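Local coordinates for protein uroporphyrin-III C-methyltransferase (Pseudomonas denitrificans, PDB 1S4D) that catalyses the two successive S-adenosyl-L-methionine-dependent methylations that turn uroporphyrinogen III into precorrin-2, on the way to cobalamin and siroheme, at residues 156-161 against 182-187; 199-204 against 223-228; 207-212 against 241-246. All coordinates share one frame; numbering follows the deposited sequence.

Interaction 1. Residues 156-161 against 182-187; sequences TGHDSS and MYMAMK. With SAH (S-adenosyl-L-homocysteine), chain Q; GOL (glycerol), chain R.
Thr-156 and Tyr-183 form a parallel beta bridge where strands 151-156 and 179-183 end, with CA atoms 4.8 Å apart and both side chains on one face of the sheet. Gly-157 N gives a 2.9 Å hydrogen bond to Tyr-183 O, and the CA-H of Thr-156 leans on the same oxygen. Beyond it both chains leave the sheet. Residues 157-160 make a type I turn, while 182-187 leaves the strand at Met-184, where phi turns positive (44°), yet stays against the turn. With no side chain on Gly-157, its CA comes to 4.2 Å from that of Ala-185.

Met-184 points toward the loop, side by side with Thr-156. Its CG sits beside its own backbone N (chi1 -48°), 3.3 Å from SAH O3', and its SD lies 4.0 Å from SAH SD. Met-184 SD also meets the His-158 ring obliquely, 4.9 Å from the ring centroid. Tyr-183 brings its ring edge, at CE2, to SAH OXT, while its OH is hydrogen-bonded to Thr-130 and Gly-132. A glycerol, probably from the crystallisation liquor, accepts hydrogen bonds from Met-186 N and, weakly, from His-158 ND1. Thr-156 packs on His-150 of the second subunit, to which its backbone is also hydrogen-bonded.

The straight bond from Met-184 N to SAH O2' (3.0 Å, 172°) comes from the backbone, and the side chain offers SAH an apolar, sulfur-containing surface. Recognition of the ribose O2' probably depends on where the strand end places the Met-184 amide, with the thioether flanking the sulfur that would carry the methyl group in S-adenosyl-L-methionine.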
loop_
_atom_site.group_PDB
_atom_site.type_symbol
_atom_site.label_atom_id
_atom_site.label_comp_id
_atom_site.label_asym_id
_atom_site.label_seq_id
_atom_site.Cartn_x
_atom_site.Cartn_y
_atom_site.Cartn_z
ATOM N N THR B 156 -2.449 -13.868 -2.639
ATOM C CA THR B 156 -2.919 -14.702 -1.515
ATOM C C THR B 156 -2.529 -16.115 -1.753
ATOM O O THR B 156 -2.784 -16.642 -2.840
ATOM C CB THR B 156 -4.419 -14.818 -1.410
ATOM O OG1 THR B 156 -5.048 -13.973 -2.370
ATOM C CG2 THR B 156 -4.865 -14.359 -0.092
ATOM N N GLY B 157 -1.995 -16.740 -0.713
ATOM C CA GLY B 157 -1.733 -18.157 -0.727
ATOM C C GLY B 157 -2.941 -18.860 -0.164
ATOM O O GLY B 157 -2.946 -20.070 -0.044
ATOM N N HIS B 158 -3.976 -18.096 0.158
ATOM C CA HIS B 158 -5.108 -18.615 0.907
ATOM C C HIS B 158 -5.674 -19.941 0.413
ATOM O O HIS B 158 -5.883 -20.851 1.209
ATOM C CB HIS B 158 -6.236 -17.593 1.012
ATOM C CG HIS B 158 -7.290 -17.996 1.989
ATOM N ND1 HIS B 158 -6.991 -18.399 3.273
ATOM C CD2 HIS B 158 -8.635 -18.111 1.861
ATOM C CE1 HIS B 158 -8.107 -18.723 3.904
ATOM N NE2 HIS B 158 -9.119 -18.555 3.069
ATOM N N ASP B 159 -5.953 -20.027 -0.885
ATOM C CA ASP B 159 -6.583 -21.200 -1.471
ATOM C C ASP B 159 -5.583 -21.949 -2.339
ATOM O O ASP B 159 -5.912 -22.343 -3.453
ATOM C CB ASP B 159 -7.768 -20.771 -2.350
ATOM C CG ASP B 159 -9.064 -20.580 -1.565
ATOM O OD1 ASP B 159 -9.659 -19.497 -1.714
ATOM O OD2 ASP B 159 -9.572 -21.450 -0.811
ATOM N N SER B 160 -4.358 -22.113 -1.849
ATOM C CA SER B 160 -3.311 -22.763 -2.628
ATOM C C SER B 160 -2.864 -24.000 -1.894
ATOM O O SER B 160 -1.665 -24.196 -1.670
ATOM C CB SER B 160 -2.114 -21.841 -2.841
ATOM O OG SER B 160 -2.437 -20.747 -3.673
ATOM N N SER B 161 -3.831 -24.828 -1.502
ATOM C CA SER B 161 -3.543 -26.025 -0.721
ATOM C C SER B 161 -2.844 -27.110 -1.550
ATOM O O SER B 161 -1.971 -27.814 -1.032
ATOM C CB SER B 161 -4.800 -26.548 -0.017
ATOM O OG SER B 161 -5.643 -27.238 -0.912
ATOM N N MET B 182 3.744 -12.242 -0.610
ATOM C CA MET B 182 2.652 -13.170 -0.416
ATOM C C MET B 182 1.969 -12.968 0.924
ATOM O O MET B 182 2.637 -12.936 1.963
ATOM C CB MET B 182 3.157 -14.604 -0.571
ATOM C CG MET B 182 4.107 -14.773 -1.730
ATOM S SD MET B 182 4.197 -16.476 -2.225
ATOM C CE MET B 182 5.347 -17.155 -0.995
ATOM N N TYR B 183 0.642 -12.818 0.851
ATOM C CA TYR B 183 -0.282 -12.671 1.968
ATOM C C TYR B 183 -0.896 -14.040 2.243
ATOM O O TYR B 183 -1.059 -14.833 1.320
ATOM C CB TYR B 183 -1.414 -11.713 1.575
ATOM C CG TYR B 183 -1.020 -10.245 1.495
ATOM C CD1 TYR B 183 -0.335 -9.720 0.370
ATOM C CD2 TYR B 183 -1.358 -9.373 2.521
ATOM C CE1 TYR B 183 0.027 -8.371 0.301
ATOM C CE2 TYR B 183 -1.014 -8.046 2.458
ATOM C CZ TYR B 183 -0.316 -7.550 1.362
ATOM O OH TYR B 183 0.014 -6.218 1.370
ATOM N N MET B 184 -1.220 -14.331 3.508
ATOM C CA MET B 184 -1.882 -15.588 3.883
ATOM C C MET B 184 -1.298 -16.826 3.210
ATOM O O MET B 184 -2.034 -17.636 2.660
ATOM C CB MET B 184 -3.382 -15.518 3.613
ATOM C CG MET B 184 -4.025 -14.242 4.145
ATOM S SD MET B 184 -5.730 -14.127 3.673
ATOM C CE MET B 184 -5.613 -12.945 2.354
ATOM N N ALA B 185 0.023 -16.976 3.311
ATOM C CA ALA B 185 0.757 -18.027 2.611
ATOM C C ALA B 185 1.467 -18.968 3.567
ATOM O O ALA B 185 2.307 -19.756 3.150
ATOM C CB ALA B 185 1.755 -17.412 1.636
ATOM N N MET B 186 1.144 -18.896 4.850
ATOM C CA MET B 186 1.875 -19.698 5.839
ATOM C C MET B 186 1.431 -21.158 5.831
ATOM O O MET B 186 2.245 -22.055 5.743
ATOM C CB MET B 186 1.713 -19.122 7.252
ATOM C CG MET B 186 2.338 -17.779 7.445
ATOM S SD MET B 186 4.108 -17.863 7.592
ATOM C CE MET B 186 4.317 -18.223 9.388
ATOM N N LYS B 187 0.132 -21.380 5.941
ATOM C CA LYS B 187 -0.410 -22.708 6.122
ATOM C C LYS B 187 -0.103 -23.556 4.885
ATOM O O LYS B 187 0.072 -24.761 4.979
ATOM C CB LYS B 187 -1.918 -22.598 6.387
ATOM C CG LYS B 187 -2.612 -23.880 6.818
ATOM C CD LYS B 187 -4.111 -23.805 6.511
ATOM C CE LYS B 187 -4.916 -24.906 7.267
ATOM N NZ LYS B 187 -5.088 -24.644 8.761
HETATM N N SAH Q . -5.797 -5.749 4.103
HETATM C CA SAH Q . -4.650 -6.295 4.807
HETATM C CB SAH Q . -4.558 -7.792 4.564
HETATM C CG SAH Q . -5.447 -8.619 5.473
HETATM S SD SAH Q . -5.650 -10.358 5.004
HETATM C C SAH Q . -3.362 -5.552 4.430
HETATM O O SAH Q . -3.355 -4.638 3.608
HETATM O OXT SAH Q . -2.272 -5.806 4.934
HETATM C "C5'" SAH Q . -4.538 -10.872 6.355
HETATM C "C4'" SAH Q . -3.067 -11.130 6.002
HETATM O "O4'" SAH Q . -2.321 -9.931 5.956
HETATM C "C3'" SAH Q . -2.271 -11.969 6.997
HETATM O "O3'" SAH Q . -2.527 -13.347 6.966
HETATM C "C2'" SAH Q . -0.829 -11.619 6.672
HETATM O "O2'" SAH Q . -0.321 -12.273 5.528
HETATM C "C1'" SAH Q . -0.974 -10.143 6.342
HETATM N N9 SAH Q . -0.656 -9.245 7.475
HETATM C C8 SAH Q . -1.535 -8.379 8.037
HETATM N N7 SAH Q . -0.923 -7.713 9.018
HETATM C C5 SAH Q . 0.342 -8.133 9.116
HETATM C C6 SAH Q . 1.392 -7.764 9.959
HETATM N N6 SAH Q . 1.232 -6.826 10.873
HETATM N N1 SAH Q . 2.618 -8.386 9.822
HETATM C C2 SAH Q . 2.785 -9.347 8.848
HETATM N N3 SAH Q . 1.740 -9.708 8.014
HETATM C C4 SAH Q . 0.533 -9.108 8.141
HETATM C C1 GOL R . -4.707 -18.805 6.258
HETATM O O1 GOL R . -5.632 -17.833 5.817
HETATM C C2 GOL R . -3.632 -18.091 7.076
HETATM O O2 GOL R . -4.007 -18.093 8.440
HETATM C C3 GOL R . -2.278 -18.769 6.894
HETATM O O3 GOL R . -1.337 -17.836 6.437
#

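Interaction 2. Residues 199-204 against 223-228; sequences GGRSPD and TTLARA
Ala-226 N donates to Pro-203 O in a bond of 2.8 Å, in the carbonyl plane and on a lone pair, and this joins the loop after helix 189-198 to the first turn of helix 225-235. Thr-224 is the N-cap of that helix: its OG1 accepts from Arg-227 N in a weak capping bond of 3.4 Å. One amide of the first turn is thus met from within the cap and another by the carbonyl of a separate loop. The Thr-224 hydroxyl takes the crowded position between its own backbone N and carbonyl carbon (chi1 60°), leaving the methyl CG2 facing Asp-204 O, 3.4 Å away.

The loop is shaped by its own short-range bonds. Gly-200 ends helix 189-198 in a Schellman motif with positive phi. Two residues on, Ser-202 OG accepts from Asp-204 N at 3.1 Å, an ST turn that spans Pro-203. Apolar contacts complete the join: Pro-203 CB meets Ala-226 CB at 3.9 Å near solvent, and the buried Leu-225 points toward the loop.

Arg-201 and Leu-225 cross obliquely, the aliphatic root of the arginine lying against the leucine methyl. The guanidinium goes elsewhere, to a salt bridge with Glu-205 and to the carbonyls of Pro-178 and Ala-174. Leu-225 also packs on Leu-196 and Ile-197 of helix 189-198 and on one face of the sheet, at Val-207 and Val-245, so this surface contact ties the loop and the helix start to that face, away from the SAH site. Leu-225 CD1 is the atom at the junction, 3.5 Å from Arg-201 CB and the same distance from Ser-202 O.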
loop_
_atom_site.group_PDB
_atom_site.type_symbol
_atom_site.label_atom_id
_atom_site.label_comp_id
_atom_site.label_asym_id
_atom_site.label_seq_id
_atom_site.Cartn_x
_atom_site.Cartn_y
_atom_site.Cartn_z
ATOM N N GLY B 199 8.028 -23.584 -11.299
ATOM C CA GLY B 199 7.929 -22.470 -12.209
ATOM C C GLY B 199 9.238 -21.837 -12.618
ATOM O O GLY B 199 9.229 -20.839 -13.323
ATOM N N GLY B 200 10.365 -22.364 -12.179
ATOM C CA GLY B 200 11.640 -21.872 -12.691
ATOM C C GLY B 200 12.453 -21.027 -11.731
ATOM O O GLY B 200 13.603 -20.657 -12.003
ATOM N N ARG B 201 11.831 -20.708 -10.606
ATOM C CA ARG B 201 12.487 -20.038 -9.517
ATOM C C ARG B 201 13.615 -20.915 -8.951
ATOM O O ARG B 201 13.509 -22.149 -8.948
ATOM C CB ARG B 201 11.432 -19.801 -8.459
ATOM C CG ARG B 201 10.620 -18.562 -8.710
ATOM C CD ARG B 201 11.500 -17.332 -8.820
ATOM N NE ARG B 201 10.766 -16.274 -9.447
ATOM C CZ ARG B 201 10.754 -15.034 -9.016
ATOM N NH1 ARG B 201 10.019 -14.151 -9.669
ATOM N NH2 ARG B 201 11.477 -14.677 -7.956
ATOM N N SER B 202 14.698 -20.310 -8.480
ATOM C CA SER B 202 15.817 -21.112 -7.986
ATOM C C SER B 202 15.551 -21.637 -6.561
ATOM O O SER B 202 15.114 -20.870 -5.707
ATOM C CB SER B 202 17.112 -20.299 -8.004
ATOM O OG SER B 202 18.075 -20.870 -7.122
ATOM N N PRO B 203 15.845 -22.919 -6.295
ATOM C CA PRO B 203 15.653 -23.490 -4.945
ATOM C C PRO B 203 16.367 -22.660 -3.867
ATOM O O PRO B 203 15.926 -22.614 -2.718
ATOM C CB PRO B 203 16.261 -24.901 -5.056
ATOM C CG PRO B 203 16.200 -25.238 -6.506
ATOM C CD PRO B 203 16.380 -23.916 -7.250
ATOM N N ASP B 204 17.424 -21.962 -4.263
ATOM C CA ASP B 204 18.176 -21.109 -3.357
ATOM C C ASP B 204 17.775 -19.649 -3.350
ATOM O O ASP B 204 18.391 -18.870 -2.654
ATOM C CB ASP B 204 19.655 -21.166 -3.714
ATOM C CG ASP B 204 20.207 -22.556 -3.612
ATOM O OD1 ASP B 204 21.321 -22.814 -4.124
ATOM O OD2 ASP B 204 19.572 -23.460 -3.029
ATOM N N THR B 223 15.896 -17.117 4.726
ATOM C CA THR B 223 15.832 -18.486 4.279
ATOM C C THR B 223 15.890 -18.495 2.743
ATOM O O THR B 223 16.212 -17.482 2.123
ATOM C CB THR B 223 14.588 -19.209 4.868
ATOM O OG1 THR B 223 14.799 -20.622 4.711
ATOM C CG2 THR B 223 13.309 -18.955 4.076
ATOM N N THR B 224 15.494 -19.603 2.118
ATOM C CA THR B 224 15.423 -19.724 0.667
ATOM C C THR B 224 14.144 -20.460 0.325
ATOM O O THR B 224 13.468 -20.958 1.233
ATOM C CB THR B 224 16.621 -20.509 0.123
ATOM O OG1 THR B 224 16.622 -21.824 0.703
ATOM C CG2 THR B 224 17.941 -19.870 0.547
ATOM N N LEU B 225 13.805 -20.539 -0.968
ATOM C CA LEU B 225 12.566 -21.210 -1.396
ATOM C C LEU B 225 12.556 -22.698 -0.989
ATOM O O LEU B 225 11.581 -23.194 -0.412
ATOM C CB LEU B 225 12.350 -21.076 -2.909
ATOM C CG LEU B 225 11.803 -19.760 -3.490
ATOM C CD1 LEU B 225 11.829 -19.804 -5.020
ATOM C CD2 LEU B 225 10.410 -19.378 -2.967
ATOM N N ALA B 226 13.650 -23.404 -1.272
ATOM C CA ALA B 226 13.719 -24.810 -0.927
ATOM C C ALA B 226 13.568 -24.979 0.579
ATOM O O ALA B 226 12.774 -25.799 1.014
ATOM C CB ALA B 226 14.999 -25.413 -1.410
ATOM N N ARG B 227 14.303 -24.199 1.373
ATOM C CA ARG B 227 14.318 -24.395 2.825
ATOM C C ARG B 227 13.162 -23.731 3.566
ATOM O O ARG B 227 13.012 -23.935 4.770
ATOM C CB ARG B 227 15.618 -23.873 3.424
ATOM C CG ARG B 227 16.836 -24.739 3.149
ATOM C CD ARG B 227 18.128 -23.949 3.023
ATOM N NE ARG B 227 18.110 -22.759 3.869
ATOM C CZ ARG B 227 18.526 -22.732 5.133
ATOM N NH1 ARG B 227 18.462 -21.593 5.831
ATOM N NH2 ARG B 227 19.007 -23.845 5.700
ATOM N N ALA B 228 12.359 -22.935 2.863
ATOM C CA ALA B 228 11.373 -22.085 3.523
ATOM C C ALA B 228 10.413 -22.851 4.434
ATOM O O ALA B 228 10.201 -22.476 5.601
ATOM C CB ALA B 228 10.612 -21.284 2.503
#

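Interaction 3. Residues 207-212 against 241-246; sequences VAFVCN and AIVVVG. With SAH (S-adenosyl-L-homocysteine), chain Q.
Ala-208 and Val-244, and two residues further Val-210 and Ile-242, are the hydrogen-bonded pairs of antiparallel strands 207-211 and 241-245, whose directions differ by 164°. Each pair exchanges two bonds: Ala-208 N reaches Val-244 O at 3.0 Å, with the return bond equally long, and Ile-242 N reaches Val-210 O at 2.8 Å, its donor tilted 29° from the carbonyl plane. Carbonyl oxygens of both pairs also receive CA-H contacts, as when Val-243 CA approaches Ala-208 O. In the non-hydrogen-bonded pairs the polar groups turn outward. Val-207, Phe-209 and Cys-211 make backbone hydrogen bonds with Thr-223, Leu-221 and Ala-219 of strand 219-224, and Val-243 with Met-182. At the strand's start the ligand supplies the partner: SAH O2' donates to Ala-241 O at 2.7 Å. Ile-242 CG1 packs against the adenine, 3.5 Å from SAH N3, and with Val-210, Asn-212 and Ala-241 it lines the SAH pocket.

Phe-209 and Val-243 lie side by side on the face they share with Val-207, Cys-211, Ala-241 and Val-245. One valine methyl, CG1, stands 4.0 Å above the ring plane over its centre, a CH-pi contact, while CG2 meets the rim at CE1, 3.6 Å away. An alanine in place of Phe-209 would probably open a gap beside Val-243, since both valine methyls would lose the ring they pack on. Across the same face Cys-211 SG meets Ala-241 CB, and on the other face Ala-208 CB touches Val-244 CG1 at 3.7 Å.

Helix 225-235 covers the Phe-209 face, Ala-228 and Val-232 on the ring and Leu-225 on Val-207 and Val-245. On the reverse, helix 131-137 puts Leu-136 against Val-210, Ile-242 and Val-244, with strand 179-183 flanking strand 241-245 and strand 219-224 flanking strand 206-211.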
loop_
_atom_site.group_PDB
_atom_site.type_symbol
_atom_site.label_atom_id
_atom_site.label_comp_id
_atom_site.label_asym_id
_atom_site.label_seq_id
_atom_site.Cartn_x
_atom_site.Cartn_y
_atom_site.Cartn_z
ATOM N N VAL B 207 14.414 -15.663 0.542
ATOM C CA VAL B 207 13.030 -15.542 0.983
ATOM C C VAL B 207 13.098 -14.973 2.417
ATOM O O VAL B 207 13.997 -15.318 3.188
ATOM C CB VAL B 207 12.366 -16.956 0.976
ATOM C CG1 VAL B 207 11.116 -17.023 1.821
ATOM C CG2 VAL B 207 12.083 -17.415 -0.434
ATOM N N ALA B 208 12.174 -14.086 2.768
ATOM C CA ALA B 208 12.051 -13.644 4.160
ATOM C C ALA B 208 10.608 -13.791 4.602
ATOM O O ALA B 208 9.693 -13.639 3.794
ATOM C CB ALA B 208 12.518 -12.210 4.334
ATOM N N PHE B 209 10.418 -14.122 5.878
ATOM C CA PHE B 209 9.108 -14.165 6.509
ATOM C C PHE B 209 9.143 -13.016 7.476
ATOM O O PHE B 209 10.118 -12.868 8.234
ATOM C CB PHE B 209 8.921 -15.471 7.306
ATOM C CG PHE B 209 8.656 -16.680 6.454
ATOM C CD1 PHE B 209 7.375 -17.201 6.357
ATOM C CD2 PHE B 209 9.698 -17.299 5.750
ATOM C CE1 PHE B 209 7.115 -18.306 5.555
ATOM C CE2 PHE B 209 9.460 -18.412 4.941
ATOM C CZ PHE B 209 8.164 -18.922 4.840
ATOM N N VAL B 210 8.103 -12.190 7.458
ATOM C CA VAL B 210 7.994 -11.109 8.426
ATOM C C VAL B 210 6.678 -11.269 9.183
ATOM O O VAL B 210 5.589 -11.067 8.626
ATOM C CB VAL B 210 8.127 -9.702 7.759
ATOM C CG1 VAL B 210 8.232 -8.611 8.813
ATOM C CG2 VAL B 210 9.345 -9.632 6.813
ATOM N N CYS B 211 6.789 -11.646 10.451
ATOM C CA CYS B 211 5.624 -11.868 11.297
ATOM C C CYS B 211 5.349 -10.681 12.170
ATOM O O CYS B 211 6.267 -10.140 12.815
ATOM C CB CYS B 211 5.812 -13.102 12.180
ATOM S SG CYS B 211 6.093 -14.602 11.202
ATOM N N ASN B 212 4.082 -10.269 12.190
ATOM C CA ASN B 212 3.676 -9.162 13.020
ATOM C C ASN B 212 4.546 -7.952 12.680
ATOM O O ASN B 212 5.046 -7.264 13.579
ATOM C CB ASN B 212 3.820 -9.542 14.497
ATOM C CG ASN B 212 3.036 -10.774 14.849
ATOM O OD1 ASN B 212 1.815 -10.738 14.879
ATOM N ND2 ASN B 212 3.722 -11.878 15.086
ATOM N N ALA B 241 1.881 -13.148 8.741
ATOM C CA ALA B 241 3.219 -12.978 8.208
ATOM C C ALA B 241 3.151 -12.549 6.761
ATOM O O ALA B 241 2.230 -12.901 6.048
ATOM C CB ALA B 241 4.011 -14.279 8.328
ATOM N N ILE B 242 4.120 -11.781 6.310
ATOM C CA ILE B 242 4.211 -11.556 4.886
ATOM C C ILE B 242 5.435 -12.348 4.423
ATOM O O ILE B 242 6.491 -12.275 5.056
ATOM C CB ILE B 242 4.362 -10.044 4.598
ATOM C CG1 ILE B 242 3.021 -9.327 4.764
ATOM C CG2 ILE B 242 5.024 -9.801 3.219
ATOM C CD1 ILE B 242 2.097 -9.457 3.568
ATOM N N VAL B 243 5.290 -13.115 3.346
ATOM C CA VAL B 243 6.415 -13.827 2.763
ATOM C C VAL B 243 6.862 -13.170 1.461
ATOM O O VAL B 243 6.077 -13.089 0.492
ATOM C CB VAL B 243 6.070 -15.258 2.433
ATOM C CG1 VAL B 243 7.353 -16.022 2.111
ATOM C CG2 VAL B 243 5.293 -15.913 3.577
ATOM N N VAL B 244 8.112 -12.704 1.445
ATOM C CA VAL B 244 8.684 -11.992 0.299
ATOM C C VAL B 244 9.766 -12.834 -0.338
ATOM O O VAL B 244 10.644 -13.358 0.349
ATOM C CB VAL B 244 9.257 -10.575 0.709
ATOM C CG1 VAL B 244 10.306 -10.695 1.822
ATOM C CG2 VAL B 244 9.823 -9.809 -0.493
ATOM N N VAL B 245 9.704 -12.944 -1.651
ATOM C CA VAL B 245 10.646 -13.738 -2.416
ATOM C C VAL B 245 11.463 -12.797 -3.310
ATOM O O VAL B 245 10.903 -11.869 -3.961
ATOM C CB VAL B 245 9.883 -14.776 -3.263
ATOM C CG1 VAL B 245 10.834 -15.638 -4.063
ATOM C CG2 VAL B 245 8.990 -15.655 -2.359
ATOM N N GLY B 246 12.783 -12.997 -3.315
ATOM C CA GLY B 246 13.658 -12.286 -4.232
ATOM C C GLY B 246 14.746 -11.405 -3.660
ATOM O O GLY B 246 14.899 -11.237 -2.450
HETATM N N SAH Q . -5.797 -5.749 4.103
HETATM C CA SAH Q . -4.650 -6.295 4.807
HETATM C CB SAH Q . -4.558 -7.792 4.564
HETATM C CG SAH Q . -5.447 -8.619 5.473
HETATM S SD SAH Q . -5.650 -10.358 5.004
HETATM C C SAH Q . -3.362 -5.552 4.430
HETATM O O SAH Q . -3.355 -4.638 3.608
HETATM O OXT SAH Q . -2.272 -5.806 4.934
HETATM C "C5'" SAH Q . -4.538 -10.872 6.355
HETATM C "C4'" SAH Q . -3.067 -11.130 6.002
HETATM O "O4'" SAH Q . -2.321 -9.931 5.956
HETATM C "C3'" SAH Q . -2.271 -11.969 6.997
HETATM O "O3'" SAH Q . -2.527 -13.347 6.966
HETATM C "C2'" SAH Q . -0.829 -11.619 6.672
HETATM O "O2'" SAH Q . -0.321 -12.273 5.528
HETATM C "C1'" SAH Q . -0.974 -10.143 6.342
HETATM N N9 SAH Q . -0.656 -9.245 7.475
HETATM C C8 SAH Q . -1.535 -8.379 8.037
HETATM N N7 SAH Q . -0.923 -7.713 9.018
HETATM C C5 SAH Q . 0.342 -8.133 9.116
HETATM C C6 SAH Q . 1.392 -7.764 9.959
HETATM N N6 SAH Q . 1.232 -6.826 10.873
HETATM N N1 SAH Q . 2.618 -8.386 9.822
HETATM C C2 SAH Q . 2.785 -9.347 8.848
HETATM N N3 SAH Q . 1.740 -9.708 8.014
HETATM C C4 SAH Q . 0.533 -9.108 8.141
#

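Overall arrangement
All three interactions reach the five-stranded mixed sheet. Interaction 3 forms its buried middle, where regular backbone bonding and apolar side chains prevail. Interaction 1 joins strand 151-156, at one edge of the sheet within this chain, to 179-183; it is also buried, but its chains leave the sheet quickly. It meets interaction 3 through Met-182 N and Val-243 O, and both touch SAH, whose O2' accepts from one and donates to the other. Interaction 2 lies at the surface, away from the ligand, and relies on a helix cap and loop turns. It meets interaction 3 through strand 219-224 and through Leu-225 packing on Val-207 and Val-245, but does not touch interaction 1.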